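Local coordinates for UDP-galactopyranose mutase (PDB 3HDQ), which probably interconverts UDP-galactopyranose and UDP-galactofuranose, using a bound FAD cofactor, at residues D262-F267 with Q357-V362; V43-L48 with Q53-V58; I124-V129 with F140-F145; L119-I124 with V129-G134. All coordinates share one frame; numbering follows the deposited sequence.

Contact 1: residues D262-F267 with Q357-V362; sequences DAFFDF and QDVTFV
Phe-361 pushes the rim of its ring against Phe-264, its CZ lying 3.7 Å from Phe-264 CD2 and over one face of that ring, off centre. With planes at 82° and centroids 5.1 Å apart, this is an edge-to-face (T-shaped) pair. Phe-265 completes an aromatic cluster: its ring is turned 18° from that of Phe-361 but slid aside, so the two scarcely overlap, although Phe-265 CE1 comes to 3.7 Å from Phe-361 CZ. Two residues earlier in the strand both methyls of Val-359 reach Phe-264 CZ, each at 4.0 Å. With CG anti to the backbone N (chi1 -176°), the Phe-264 ring is carried out to meet Phe-361 and Val-359. Behind these rings the short helix closes in a Schellman motif, with Phe-267 N bonded to Asp-262 O and Asp-266, at positive phi, as C-prime residue. Tyr-349 and Leu-352 of helix 340-355 pack on Phe-265, while Tyr-243, an FAD-binding residue, adjoins Phe-264. Replacing Phe-264 by an alanine would probably leave the rim of Phe-361 without its aromatic face and open a gap beside Val-359. Flat, apolar side chains suit this edge strand, since the contact rests on ring electrostatics and dispersion rather than polar bonds.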
loop_
_atom_site.group_PDB
_atom_site.type_symbol
_atom_site.label_atom_id
_atom_site.label_comp_id
_atom_site.label_asym_id
_atom_site.label_seq_id
_atom_site.Cartn_x
_atom_site.Cartn_y
_atom_site.Cartn_z
ATOM N N ASP A 262 -9.852 20.487 -18.812
ATOM C CA ASP A 262 -9.370 21.824 -19.115
ATOM C C ASP A 262 -7.846 21.832 -19.097
ATOM O O ASP A 262 -7.217 22.397 -19.988
ATOM C CB ASP A 262 -9.985 22.906 -18.206
ATOM C CG ASP A 262 -9.835 22.599 -16.717
ATOM O OD1 ASP A 262 -9.476 21.456 -16.364
ATOM O OD2 ASP A 262 -10.081 23.506 -15.895
ATOM N N ALA A 263 -7.265 21.159 -18.108
ATOM C CA ALA A 263 -5.814 21.104 -17.940
ATOM C C ALA A 263 -5.131 20.413 -19.105
ATOM O O ALA A 263 -4.027 20.787 -19.489
ATOM C CB ALA A 263 -5.443 20.402 -16.631
ATOM N N PHE A 264 -5.777 19.399 -19.665
ATOM C CA PHE A 264 -5.176 18.682 -20.781
ATOM C C PHE A 264 -4.935 19.644 -21.940
ATOM O O PHE A 264 -3.938 19.543 -22.652
ATOM C CB PHE A 264 -6.060 17.524 -21.223
ATOM C CG PHE A 264 -5.452 16.683 -22.300
ATOM C CD1 PHE A 264 -4.631 15.611 -21.978
ATOM C CD2 PHE A 264 -5.690 16.963 -23.634
ATOM C CE1 PHE A 264 -4.064 14.837 -22.974
ATOM C CE2 PHE A 264 -5.125 16.192 -24.630
ATOM C CZ PHE A 264 -4.311 15.130 -24.298
ATOM N N PHE A 265 -5.855 20.586 -22.112
ATOM C CA PHE A 265 -5.765 21.532 -23.203
ATOM C C PHE A 265 -5.299 22.900 -22.694
ATOM O O PHE A 265 -5.708 23.944 -23.207
ATOM C CB PHE A 265 -7.109 21.622 -23.937
ATOM C CG PHE A 265 -7.491 20.350 -24.658
ATOM C CD1 PHE A 265 -8.504 19.531 -24.173
ATOM C CD2 PHE A 265 -6.833 19.971 -25.825
ATOM C CE1 PHE A 265 -8.852 18.365 -24.835
ATOM C CE2 PHE A 265 -7.181 18.800 -26.497
ATOM C CZ PHE A 265 -8.192 18.000 -26.003
ATOM N N ASP A 266 -4.441 22.880 -21.678
ATOM C CA ASP A 266 -3.768 24.082 -21.186
ATOM C C ASP A 266 -4.720 25.238 -20.864
ATOM O O ASP A 266 -4.368 26.404 -21.052
ATOM C CB ASP A 266 -2.706 24.556 -22.192
ATOM C CG ASP A 266 -1.545 23.571 -22.339
ATOM O OD1 ASP A 266 -1.197 22.875 -21.358
ATOM O OD2 ASP A 266 -0.968 23.505 -23.448
ATOM N N PHE A 267 -5.918 24.913 -20.384
ATOM C CA PHE A 267 -6.900 25.931 -20.009
ATOM C C PHE A 267 -7.099 26.965 -21.120
ATOM O O PHE A 267 -7.376 28.135 -20.852
ATOM C CB PHE A 267 -6.483 26.607 -18.697
ATOM C CG PHE A 267 -6.062 25.629 -17.622
ATOM C CD1 PHE A 267 -7.010 24.971 -16.845
ATOM C CD2 PHE A 267 -4.717 25.354 -17.402
ATOM C CE1 PHE A 267 -6.623 24.063 -15.860
ATOM C CE2 PHE A 267 -4.320 24.453 -16.420
ATOM C CZ PHE A 267 -5.276 23.801 -15.647
ATOM N N GLN A 357 -6.561 13.220 -31.998
ATOM C CA GLN A 357 -6.458 11.993 -32.773
ATOM C C GLN A 357 -6.299 10.745 -31.903
ATOM O O GLN A 357 -7.192 9.889 -31.855
ATOM C CB GLN A 357 -5.334 12.109 -33.815
ATOM C CG GLN A 357 -5.512 13.311 -34.743
ATOM C CD GLN A 357 -4.650 13.242 -35.993
ATOM O OE1 GLN A 357 -3.610 12.582 -36.012
ATOM N NE2 GLN A 357 -5.080 13.936 -37.046
ATOM N N ASP A 358 -5.175 10.654 -31.203
ATOM C CA ASP A 358 -4.855 9.430 -30.479
ATOM C C ASP A 358 -5.057 9.523 -28.968
ATOM O O ASP A 358 -4.271 8.973 -28.203
ATOM C CB ASP A 358 -3.424 9.005 -30.794
ATOM C CG ASP A 358 -3.311 8.334 -32.140
ATOM O OD1 ASP A 358 -2.817 8.994 -33.079
ATOM O OD2 ASP A 358 -3.741 7.161 -32.257
ATOM N N VAL A 359 -6.111 10.215 -28.552
ATOM C CA VAL A 359 -6.432 10.331 -27.142
ATOM C C VAL A 359 -7.905 10.039 -26.917
ATOM O O VAL A 359 -8.765 10.593 -27.601
ATOM C CB VAL A 359 -6.105 11.734 -26.598
ATOM C CG1 VAL A 359 -6.327 11.790 -25.096
ATOM C CG2 VAL A 359 -4.670 12.090 -26.911
ATOM N N THR A 360 -8.203 9.151 -25.973
ATOM C CA THR A 360 -9.588 9.008 -25.536
ATOM C C THR A 360 -9.798 9.380 -24.065
ATOM O O THR A 360 -9.005 9.033 -23.189
ATOM C CB THR A 360 -10.264 7.660 -25.966
ATOM O OG1 THR A 360 -10.953 7.076 -24.857
ATOM C CG2 THR A 360 -9.278 6.682 -26.513
ATOM N N PHE A 361 -10.867 10.132 -23.832
ATOM C CA PHE A 361 -11.156 10.710 -22.535
ATOM C C PHE A 361 -12.224 9.879 -21.827
ATOM O O PHE A 361 -13.244 9.531 -22.424
ATOM C CB PHE A 361 -11.607 12.172 -22.707
ATOM C CG PHE A 361 -10.544 13.068 -23.287
ATOM C CD1 PHE A 361 -10.153 12.938 -24.612
ATOM C CD2 PHE A 361 -9.925 14.030 -22.500
ATOM C CE1 PHE A 361 -9.174 13.735 -25.137
ATOM C CE2 PHE A 361 -8.938 14.840 -23.026
ATOM C CZ PHE A 361 -8.566 14.695 -24.353
ATOM N N VAL A 362 -11.970 9.545 -20.563
ATOM C CA VAL A 362 -12.859 8.670 -19.796
ATOM C C VAL A 362 -12.834 9.053 -18.334
ATOM O O VAL A 362 -11.778 9.396 -17.810
ATOM C CB VAL A 362 -12.420 7.185 -19.858
ATOM C CG1 VAL A 362 -13.534 6.285 -19.330
ATOM C CG2 VAL A 362 -12.025 6.787 -21.270
#

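Contact 2: residues V43-L48 with Q53-V58; sequences VLAERL and QRVLIV
Leu-48 O is gripped by two donors: the backbone N of Gln-53, at 3.1 Å and with an N-H...O angle of 156°, and the hydroxyl of Ser-51. The Gln-53 amide approaches tilted 32° from the carbonyl plane, and its bond draws the start of the returning chain against the end of the helix. Gln-53 suits this turn because its aliphatic part packs at the carbonyl, with CB 3.3 Å from Leu-48 O, whereas the bend at chi2 leads the amide end away. Past the turn the contact is apolar. Ala-45 CB touches two strand residues, 4.0 Å from Val-55 CG1 and equally far from Ile-57 CD1; its small methyl lets the helix lie close over the sheet. The other branch of Val-55, CG2, meets Leu-48 CB at 4.1 Å, so one beta-branched residue serves two successive helical turns. Ile-57 reaches in with an extended chain, CG1 lying opposite the backbone N. On another side of the helix Arg-47 holds Glu-46 side-on through NE and NH1, and Glu-46 is also bound by Arg-100 and Tyr-97. Helix and strand run nearly antiparallel, at 169°, their axes 9.2 Å apart, as expected for the second half of the beta-alpha-beta unit 30-35, 39-50, 55-58 in the Rossmann-type FAD-binding fold.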
loop_
_atom_site.group_PDB
_atom_site.type_symbol
_atom_site.label_atom_id
_atom_site.label_comp_id
_atom_site.label_asym_id
_atom_site.label_seq_id
_atom_site.Cartn_x
_atom_site.Cartn_y
_atom_site.Cartn_z
ATOM N N VAL A 43 -9.690 0.071 -14.958
ATOM C CA VAL A 43 -10.566 -0.852 -15.664
ATOM C C VAL A 43 -10.083 -0.991 -17.101
ATOM O O VAL A 43 -10.024 -2.093 -17.635
ATOM C CB VAL A 43 -12.032 -0.388 -15.655
ATOM C CG1 VAL A 43 -12.857 -1.221 -16.648
ATOM C CG2 VAL A 43 -12.619 -0.507 -14.262
ATOM N N LEU A 44 -9.724 0.126 -17.726
ATOM C CA LEU A 44 -9.198 0.072 -19.090
ATOM C C LEU A 44 -7.800 -0.575 -19.146
ATOM O O LEU A 44 -7.469 -1.292 -20.093
ATOM C CB LEU A 44 -9.225 1.453 -19.743
ATOM C CG LEU A 44 -10.599 1.811 -20.325
ATOM C CD1 LEU A 44 -10.823 3.316 -20.390
ATOM C CD2 LEU A 44 -10.771 1.168 -21.716
ATOM N N ALA A 45 -6.997 -0.359 -18.113
ATOM C CA ALA A 45 -5.702 -1.026 -18.053
ATOM C C ALA A 45 -5.896 -2.537 -17.972
ATOM O O ALA A 45 -5.200 -3.299 -18.641
ATOM C CB ALA A 45 -4.886 -0.520 -16.879
ATOM N N GLU A 46 -6.854 -2.971 -17.161
ATOM C CA GLU A 46 -7.099 -4.406 -16.993
ATOM C C GLU A 46 -7.635 -5.055 -18.272
ATOM O O GLU A 46 -7.146 -6.106 -18.692
ATOM C CB GLU A 46 -8.055 -4.663 -15.815
ATOM C CG GLU A 46 -8.267 -6.141 -15.490
ATOM C CD GLU A 46 -9.356 -6.783 -16.338
ATOM O OE1 GLU A 46 -10.373 -6.113 -16.626
ATOM O OE2 GLU A 46 -9.200 -7.960 -16.714
ATOM N N ARG A 47 -8.646 -4.427 -18.875
ATOM C CA ARG A 47 -9.242 -4.927 -20.110
ATOM C C ARG A 47 -8.228 -4.977 -21.253
ATOM O O ARG A 47 -8.085 -5.999 -21.902
ATOM C CB ARG A 47 -10.448 -4.081 -20.520
ATOM C CG ARG A 47 -11.640 -4.189 -19.568
ATOM C CD ARG A 47 -12.365 -5.534 -19.709
ATOM N NE ARG A 47 -11.595 -6.621 -19.115
ATOM C CZ ARG A 47 -11.653 -7.886 -19.514
ATOM N NH1 ARG A 47 -10.909 -8.809 -18.913
ATOM N NH2 ARG A 47 -12.445 -8.223 -20.522
ATOM N N LEU A 48 -7.531 -3.871 -21.496
ATOM C CA LEU A 48 -6.559 -3.828 -22.582
ATOM C C LEU A 48 -5.446 -4.869 -22.342
ATOM O O LEU A 48 -5.006 -5.553 -23.270
ATOM C CB LEU A 48 -5.967 -2.421 -22.744
ATOM C CG LEU A 48 -6.569 -1.295 -23.613
ATOM C CD1 LEU A 48 -7.332 -1.797 -24.840
ATOM C CD2 LEU A 48 -7.391 -0.281 -22.826
ATOM N N GLN A 53 -2.434 -6.188 -24.884
ATOM C CA GLN A 53 -1.852 -4.874 -25.112
ATOM C C GLN A 53 -0.925 -4.503 -23.982
ATOM O O GLN A 53 -1.239 -4.732 -22.819
ATOM C CB GLN A 53 -2.941 -3.825 -25.208
ATOM C CG GLN A 53 -3.962 -4.117 -26.275
ATOM C CD GLN A 53 -3.359 -4.047 -27.653
ATOM O OE1 GLN A 53 -2.721 -3.055 -28.014
ATOM N NE2 GLN A 53 -3.534 -5.107 -28.428
ATOM N N ARG A 54 0.212 -3.916 -24.321
ATOM C CA ARG A 54 1.136 -3.419 -23.315
ATOM C C ARG A 54 0.673 -2.082 -22.761
ATOM O O ARG A 54 0.412 -1.138 -23.509
ATOM C CB ARG A 54 2.539 -3.287 -23.899
ATOM C CG ARG A 54 3.256 -4.614 -24.021
ATOM C CD ARG A 54 4.349 -4.542 -25.057
ATOM N NE ARG A 54 5.544 -3.871 -24.562
ATOM C CZ ARG A 54 6.470 -3.344 -25.352
ATOM N NH1 ARG A 54 6.329 -3.404 -26.671
ATOM N NH2 ARG A 54 7.533 -2.753 -24.825
ATOM N N VAL A 55 0.586 -1.999 -21.444
ATOM C CA VAL A 55 0.042 -0.815 -20.813
ATOM C C VAL A 55 1.032 -0.156 -19.853
ATOM O O VAL A 55 1.664 -0.822 -19.046
ATOM C CB VAL A 55 -1.275 -1.160 -20.081
ATOM C CG1 VAL A 55 -1.854 0.068 -19.401
ATOM C CG2 VAL A 55 -2.273 -1.755 -21.075
ATOM N N LEU A 56 1.190 1.157 -19.973
ATOM C CA LEU A 56 1.844 1.922 -18.934
ATOM C C LEU A 56 0.762 2.769 -18.302
ATOM O O LEU A 56 0.115 3.573 -18.986
ATOM C CB LEU A 56 2.954 2.819 -19.492
ATOM C CG LEU A 56 3.617 3.713 -18.437
ATOM C CD1 LEU A 56 4.343 2.869 -17.401
ATOM C CD2 LEU A 56 4.567 4.724 -19.069
ATOM N N ILE A 57 0.535 2.566 -17.007
ATOM C CA ILE A 57 -0.450 3.373 -16.304
ATOM C C ILE A 57 0.268 4.301 -15.343
ATOM O O ILE A 57 1.130 3.880 -14.577
ATOM C CB ILE A 57 -1.536 2.520 -15.588
ATOM C CG1 ILE A 57 -2.678 3.423 -15.098
ATOM C CG2 ILE A 57 -0.936 1.722 -14.436
ATOM C CD1 ILE A 57 -3.942 2.665 -14.641
ATOM N N VAL A 58 -0.076 5.577 -15.401
ATOM C CA VAL A 58 0.639 6.560 -14.617
ATOM C C VAL A 58 -0.324 7.350 -13.724
ATOM O O VAL A 58 -1.484 7.564 -14.078
ATOM C CB VAL A 58 1.458 7.476 -15.546
ATOM C CG1 VAL A 58 0.553 8.474 -16.266
ATOM C CG2 VAL A 58 2.540 8.193 -14.773
#

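Contact 3: residues I124-V129 with F140-F145; sequences INLDTV and FQVEEF
Val-142 packs against both Leu-126 and Val-129, joining consecutive helices 126-133 and 139-149 side by side in the mostly helical part of the enzyme near the substrate site. Val-142 is the most covered of the residues here. Its CB lies 3.8 Å from Leu-126 CD2, and its CG2 branch, opposite the backbone N, turns to Val-129 CG2 at 4.1 Å. Valine suits the place because its two methyls fill the space between helices without a long chain: the CA atoms of Leu-126 and Val-142 are just 6.6 Å apart. Leu-126 reaches over with one methyl of its branched end, and Thr-203 and Arg-205 of a neighbouring loop pack on Val-142 and Leu-126 respectively. Val-129 divides its two methyls between partners, giving CG2 to Val-142 and CG1 to Phe-145. Phe-175, a UDP-binding residue of helix 159-184, packs on Thr-128, one residue before Val-129. The helix start is fixed by a capping box, in which Asn-125 N donates to Thr-128 OG1 at 3.1 Å and Thr-128 N donates to Asn-125 OD1 at 2.8 Å, nearly in line with the side-chain carbonyl. At the far end of the contact, Phe-145 CE2 lies 4.0 Å from Val-129 CG1.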
loop_
_atom_site.group_PDB
_atom_site.type_symbol
_atom_site.label_atom_id
_atom_site.label_comp_id
_atom_site.label_asym_id
_atom_site.label_seq_id
_atom_site.Cartn_x
_atom_site.Cartn_y
_atom_site.Cartn_z
ATOM N N ILE A 124 -35.371 12.296 2.456
ATOM C CA ILE A 124 -36.600 12.592 3.186
ATOM C C ILE A 124 -37.602 11.463 2.963
ATOM O O ILE A 124 -37.848 11.067 1.820
ATOM C CB ILE A 124 -37.228 13.927 2.717
ATOM C CG1 ILE A 124 -36.283 15.098 3.023
ATOM C CG2 ILE A 124 -38.617 14.123 3.345
ATOM C CD1 ILE A 124 -36.799 16.458 2.595
ATOM N N ASN A 125 -38.162 10.934 4.049
ATOM C CA ASN A 125 -39.209 9.916 3.944
ATOM C C ASN A 125 -40.355 10.118 4.939
ATOM O O ASN A 125 -40.400 11.127 5.648
ATOM C CB ASN A 125 -38.625 8.502 4.063
ATOM C CG ASN A 125 -38.201 8.150 5.484
ATOM O OD1 ASN A 125 -38.501 8.869 6.440
ATOM N ND2 ASN A 125 -37.500 7.025 5.624
ATOM N N LEU A 126 -41.266 9.145 4.988
ATOM C CA LEU A 126 -42.398 9.160 5.911
ATOM C C LEU A 126 -41.964 9.476 7.351
ATOM O O LEU A 126 -42.515 10.384 7.987
ATOM C CB LEU A 126 -43.158 7.821 5.827
ATOM C CG LEU A 126 -44.644 7.720 6.209
ATOM C CD1 LEU A 126 -44.917 6.685 7.294
ATOM C CD2 LEU A 126 -45.263 9.075 6.555
ATOM N N ASP A 127 -40.971 8.744 7.854
ATOM C CA ASP A 127 -40.507 8.926 9.231
ATOM C C ASP A 127 -39.878 10.299 9.405
ATOM O O ASP A 127 -40.028 10.927 10.458
ATOM C CB ASP A 127 -39.493 7.834 9.634
ATOM C CG ASP A 127 -40.088 6.432 9.591
ATOM O OD1 ASP A 127 -41.205 6.239 10.103
ATOM O OD2 ASP A 127 -39.432 5.515 9.055
ATOM N N THR A 128 -39.164 10.762 8.381
ATOM C CA THR A 128 -38.559 12.096 8.431
ATOM C C THR A 128 -39.616 13.179 8.669
ATOM O O THR A 128 -39.451 14.056 9.520
ATOM C CB THR A 128 -37.808 12.450 7.131
ATOM O OG1 THR A 128 -36.834 11.437 6.840
ATOM C CG2 THR A 128 -37.113 13.783 7.287
ATOM N N VAL A 129 -40.691 13.123 7.895
ATOM C CA VAL A 129 -41.774 14.092 8.025
ATOM C C VAL A 129 -42.497 13.959 9.381
ATOM O O VAL A 129 -42.657 14.941 10.105
ATOM C CB VAL A 129 -42.773 13.956 6.861
ATOM C CG1 VAL A 129 -43.959 14.900 7.049
ATOM C CG2 VAL A 129 -42.061 14.219 5.532
ATOM N N PHE A 140 -49.924 6.758 2.600
ATOM C CA PHE A 140 -50.939 7.301 1.701
ATOM C C PHE A 140 -51.192 8.786 1.954
ATOM O O PHE A 140 -51.450 9.550 1.028
ATOM C CB PHE A 140 -52.212 6.458 1.771
ATOM C CG PHE A 140 -51.943 4.993 1.583
ATOM C CD1 PHE A 140 -51.785 4.462 0.314
ATOM C CD2 PHE A 140 -51.773 4.157 2.677
ATOM C CE1 PHE A 140 -51.507 3.112 0.135
ATOM C CE2 PHE A 140 -51.487 2.807 2.505
ATOM C CZ PHE A 140 -51.357 2.286 1.235
ATOM N N GLN A 141 -51.057 9.211 3.200
ATOM C CA GLN A 141 -51.304 10.609 3.518
ATOM C C GLN A 141 -50.116 11.528 3.226
ATOM O O GLN A 141 -50.305 12.687 2.858
ATOM C CB GLN A 141 -51.735 10.759 4.970
ATOM C CG GLN A 141 -53.079 10.160 5.262
ATOM C CD GLN A 141 -53.277 9.964 6.746
ATOM O OE1 GLN A 141 -52.330 9.655 7.475
ATOM N NE2 GLN A 141 -54.500 10.147 7.205
ATOM N N VAL A 142 -48.899 11.025 3.392
ATOM C CA VAL A 142 -47.738 11.885 3.197
ATOM C C VAL A 142 -47.613 12.327 1.729
ATOM O O VAL A 142 -47.133 13.422 1.443
ATOM C CB VAL A 142 -46.434 11.250 3.709
ATOM C CG1 VAL A 142 -45.942 10.178 2.746
ATOM C CG2 VAL A 142 -45.378 12.333 3.926
ATOM N N GLU A 143 -48.076 11.489 0.809
ATOM C CA GLU A 143 -48.127 11.887 -0.592
ATOM C C GLU A 143 -49.047 13.089 -0.768
ATOM O O GLU A 143 -48.704 14.074 -1.437
ATOM C CB GLU A 143 -48.614 10.739 -1.461
ATOM C CG GLU A 143 -48.517 11.043 -2.935
ATOM C CD GLU A 143 -48.112 9.831 -3.737
ATOM O OE1 GLU A 143 -48.866 8.836 -3.727
ATOM O OE2 GLU A 143 -47.033 9.873 -4.370
ATOM N N GLU A 144 -50.217 13.010 -0.151
ATOM C CA GLU A 144 -51.180 14.097 -0.235
ATOM C C GLU A 144 -50.591 15.332 0.440
ATOM O O GLU A 144 -50.684 16.447 -0.077
ATOM C CB GLU A 144 -52.504 13.668 0.398
ATOM C CG GLU A 144 -52.818 12.190 0.136
ATOM C CD GLU A 144 -54.226 11.782 0.544
ATOM O OE1 GLU A 144 -55.187 12.151 -0.174
ATOM O OE2 GLU A 144 -54.367 11.072 1.570
ATOM N N PHE A 145 -49.959 15.119 1.588
ATOM C CA PHE A 145 -49.251 16.186 2.279
ATOM C C PHE A 145 -48.228 16.864 1.368
ATOM O O PHE A 145 -48.224 18.087 1.255
ATOM C CB PHE A 145 -48.559 15.656 3.537
ATOM C CG PHE A 145 -47.707 16.680 4.230
ATOM C CD1 PHE A 145 -48.277 17.607 5.080
ATOM C CD2 PHE A 145 -46.338 16.727 4.012
ATOM C CE1 PHE A 145 -47.506 18.554 5.714
ATOM C CE2 PHE A 145 -45.557 17.673 4.641
ATOM C CZ PHE A 145 -46.139 18.587 5.500
#

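Contact 4: residues L119-I124 with V129-G134; sequences LLPIPI and VNRLYG
Leu-120 and Arg-131 lie alongside each other, pointing opposite ways, and the leucine's CD1 methyl settles over the middle of one guanidinium face, 3.5 Å from Arg-131 CZ. The arginine chain, bent at chi3 (58°), carries this flat group alongside the strand, where NH1 makes a weak hydrogen bond to Leu-119 O at 3.1 Å. A water donates to the same carbonyl, at 2.8 Å from Leu-119 O, and weakly accepts from Arg-131 NH2. Arginine suits this exposed position, covering an apolar methyl while its charged end meets a carbonyl and solvent. A strand packs on the helix that follows it: strand 118-122, bordering the mixed sheet, turns through the cis peptide before Pro-123 into helix 126-133, the axes of residues 119-122 and 129-133 running roughly antiparallel at 149°. The second methyl of Leu-120 meets Leu-132 CD1 at 3.8 Å, the two side chains crossing at about a right angle. Cutting Leu-120 back to alanine is likely to bare that guanidinium face and remove one apolar contact of Leu-132. Nearer the turn, Ile-124 CG2, opposite the backbone N, lies 4.1 Å from Val-129 CG2. Phe-175 of the UDP site packs on Ile-124 and on Ile-122, which touches the bound UDP-galactose.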
loop_
_atom_site.group_PDB
_atom_site.type_symbol
_atom_site.label_atom_id
_atom_site.label_comp_id
_atom_site.label_asym_id
_atom_site.label_seq_id
_atom_site.Cartn_x
_atom_site.Cartn_y
_atom_site.Cartn_z
ATOM N N LEU A 119 -31.610 13.832 14.638
ATOM C CA LEU A 119 -31.028 13.073 13.533
ATOM C C LEU A 119 -32.126 12.361 12.749
ATOM O O LEU A 119 -32.753 11.422 13.237
ATOM C CB LEU A 119 -29.975 12.089 14.041
ATOM C CG LEU A 119 -28.790 12.785 14.713
ATOM C CD1 LEU A 119 -27.813 11.764 15.303
ATOM C CD2 LEU A 119 -28.092 13.714 13.720
ATOM N N LEU A 120 -32.351 12.831 11.529
ATOM C CA LEU A 120 -33.485 12.404 10.726
ATOM C C LEU A 120 -33.021 11.773 9.427
ATOM O O LEU A 120 -32.038 12.211 8.855
ATOM C CB LEU A 120 -34.367 13.626 10.418
ATOM C CG LEU A 120 -35.591 13.918 11.295
ATOM C CD1 LEU A 120 -35.482 13.251 12.660
ATOM C CD2 LEU A 120 -35.803 15.425 11.426
ATOM N N PRO A 121 -33.752 10.764 8.934
ATOM C CA PRO A 121 -33.370 10.116 7.678
ATOM C C PRO A 121 -33.340 11.089 6.499
ATOM O O PRO A 121 -34.264 11.891 6.317
ATOM C CB PRO A 121 -34.484 9.081 7.458
ATOM C CG PRO A 121 -35.111 8.888 8.794
ATOM C CD PRO A 121 -34.984 10.189 9.503
ATOM N N ILE A 122 -32.264 11.016 5.726
ATOM C CA ILE A 122 -32.201 11.601 4.390
ATOM C C ILE A 122 -31.731 10.443 3.525
ATOM O O ILE A 122 -30.809 9.728 3.917
ATOM C CB ILE A 122 -31.203 12.791 4.331
ATOM C CG1 ILE A 122 -31.133 13.386 2.929
ATOM C CG2 ILE A 122 -29.812 12.372 4.794
ATOM C CD1 ILE A 122 -32.160 14.458 2.678
ATOM N N PRO A 123 -32.387 10.198 2.380
ATOM C CA PRO A 123 -33.503 10.901 1.733
ATOM C C PRO A 123 -34.685 11.175 2.666
ATOM O O PRO A 123 -34.959 10.381 3.560
ATOM C CB PRO A 123 -33.952 9.920 0.641
ATOM C CG PRO A 123 -32.817 9.061 0.389
ATOM C CD PRO A 123 -32.054 8.947 1.678
ATOM N N ILE A 124 -35.371 12.296 2.456
ATOM C CA ILE A 124 -36.600 12.592 3.186
ATOM C C ILE A 124 -37.602 11.463 2.963
ATOM O O ILE A 124 -37.848 11.067 1.820
ATOM C CB ILE A 124 -37.228 13.927 2.717
ATOM C CG1 ILE A 124 -36.283 15.098 3.023
ATOM C CG2 ILE A 124 -38.617 14.123 3.345
ATOM C CD1 ILE A 124 -36.799 16.458 2.595
ATOM N N VAL A 129 -40.691 13.123 7.895
ATOM C CA VAL A 129 -41.774 14.092 8.025
ATOM C C VAL A 129 -42.497 13.959 9.381
ATOM O O VAL A 129 -42.657 14.941 10.105
ATOM C CB VAL A 129 -42.773 13.956 6.861
ATOM C CG1 VAL A 129 -43.959 14.900 7.049
ATOM C CG2 VAL A 129 -42.061 14.219 5.532
ATOM N N ASN A 130 -42.924 12.747 9.722
ATOM C CA ASN A 130 -43.570 12.537 11.003
ATOM C C ASN A 130 -42.711 13.044 12.163
ATOM O O ASN A 130 -43.192 13.761 13.025
ATOM C CB ASN A 130 -43.956 11.064 11.181
ATOM C CG ASN A 130 -45.194 10.683 10.363
ATOM O OD1 ASN A 130 -45.981 11.549 9.972
ATOM N ND2 ASN A 130 -45.367 9.389 10.105
ATOM N N ARG A 131 -41.430 12.704 12.166
ATOM C CA ARG A 131 -40.589 13.059 13.291
ATOM C C ARG A 131 -40.322 14.554 13.362
ATOM O O ARG A 131 -40.228 15.124 14.458
ATOM C CB ARG A 131 -39.282 12.247 13.292
ATOM C CG ARG A 131 -39.481 10.751 13.586
ATOM C CD ARG A 131 -38.162 9.982 13.580
ATOM N NE ARG A 131 -37.239 10.538 14.567
ATOM C CZ ARG A 131 -35.916 10.387 14.548
ATOM N NH1 ARG A 131 -35.318 9.683 13.583
ATOM N NH2 ARG A 131 -35.185 10.952 15.502
ATOM N N LEU A 132 -40.211 15.193 12.200
ATOM C CA LEU A 132 -39.871 16.609 12.147
ATOM C C LEU A 132 -41.012 17.482 12.664
ATOM O O LEU A 132 -40.782 18.414 13.435
ATOM C CB LEU A 132 -39.484 17.038 10.722
ATOM C CG LEU A 132 -39.028 18.502 10.588
ATOM C CD1 LEU A 132 -37.708 18.720 11.307
ATOM C CD2 LEU A 132 -38.905 18.929 9.134
ATOM N N TYR A 133 -42.238 17.180 12.238
ATOM C CA TYR A 133 -43.391 18.040 12.533
ATOM C C TYR A 133 -44.300 17.485 13.633
ATOM O O TYR A 133 -45.290 18.117 14.012
ATOM C CB TYR A 133 -44.231 18.257 11.275
ATOM C CG TYR A 133 -43.533 18.982 10.148
ATOM C CD1 TYR A 133 -42.964 20.241 10.347
ATOM C CD2 TYR A 133 -43.472 18.428 8.871
ATOM C CE1 TYR A 133 -42.323 20.918 9.309
ATOM C CE2 TYR A 133 -42.832 19.103 7.827
ATOM C CZ TYR A 133 -42.268 20.343 8.057
ATOM O OH TYR A 133 -41.653 21.018 7.039
ATOM N N GLY A 134 -43.968 16.298 14.135
ATOM C CA GLY A 134 -44.799 15.625 15.119
ATOM C C GLY A 134 -46.100 15.084 14.541
ATOM O O GLY A 134 -47.122 15.065 15.226
HETATM O O HOH W 1 -32.210 9.403 15.068
#

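Overall arrangement
Along the chain contact 2 comes first, then the interleaved contacts 4 and 3, and finally contact 1. Contacts 1 and 2 have centres about 18 Å apart and both reach the five-stranded parallel sheet of the FAD-binding fold, contact 1 on its edge strand 359-361 and contact 2 on strand 55-58; they touch where Val-362 CG2 packs 3.8 Å from Leu-44 CD1. Contacts 3 and 4, with centres about 9 Å apart, share Ile-124, Val-129 and helix 126-133, and Thr-128 OG1 probably hydrogen-bonds Pro-121 O. The two pairs occupy opposite sides of the chain's centre, about 45 to 49 Å apart between centres, one near FAD, the other beside the UDP-galactose pocket.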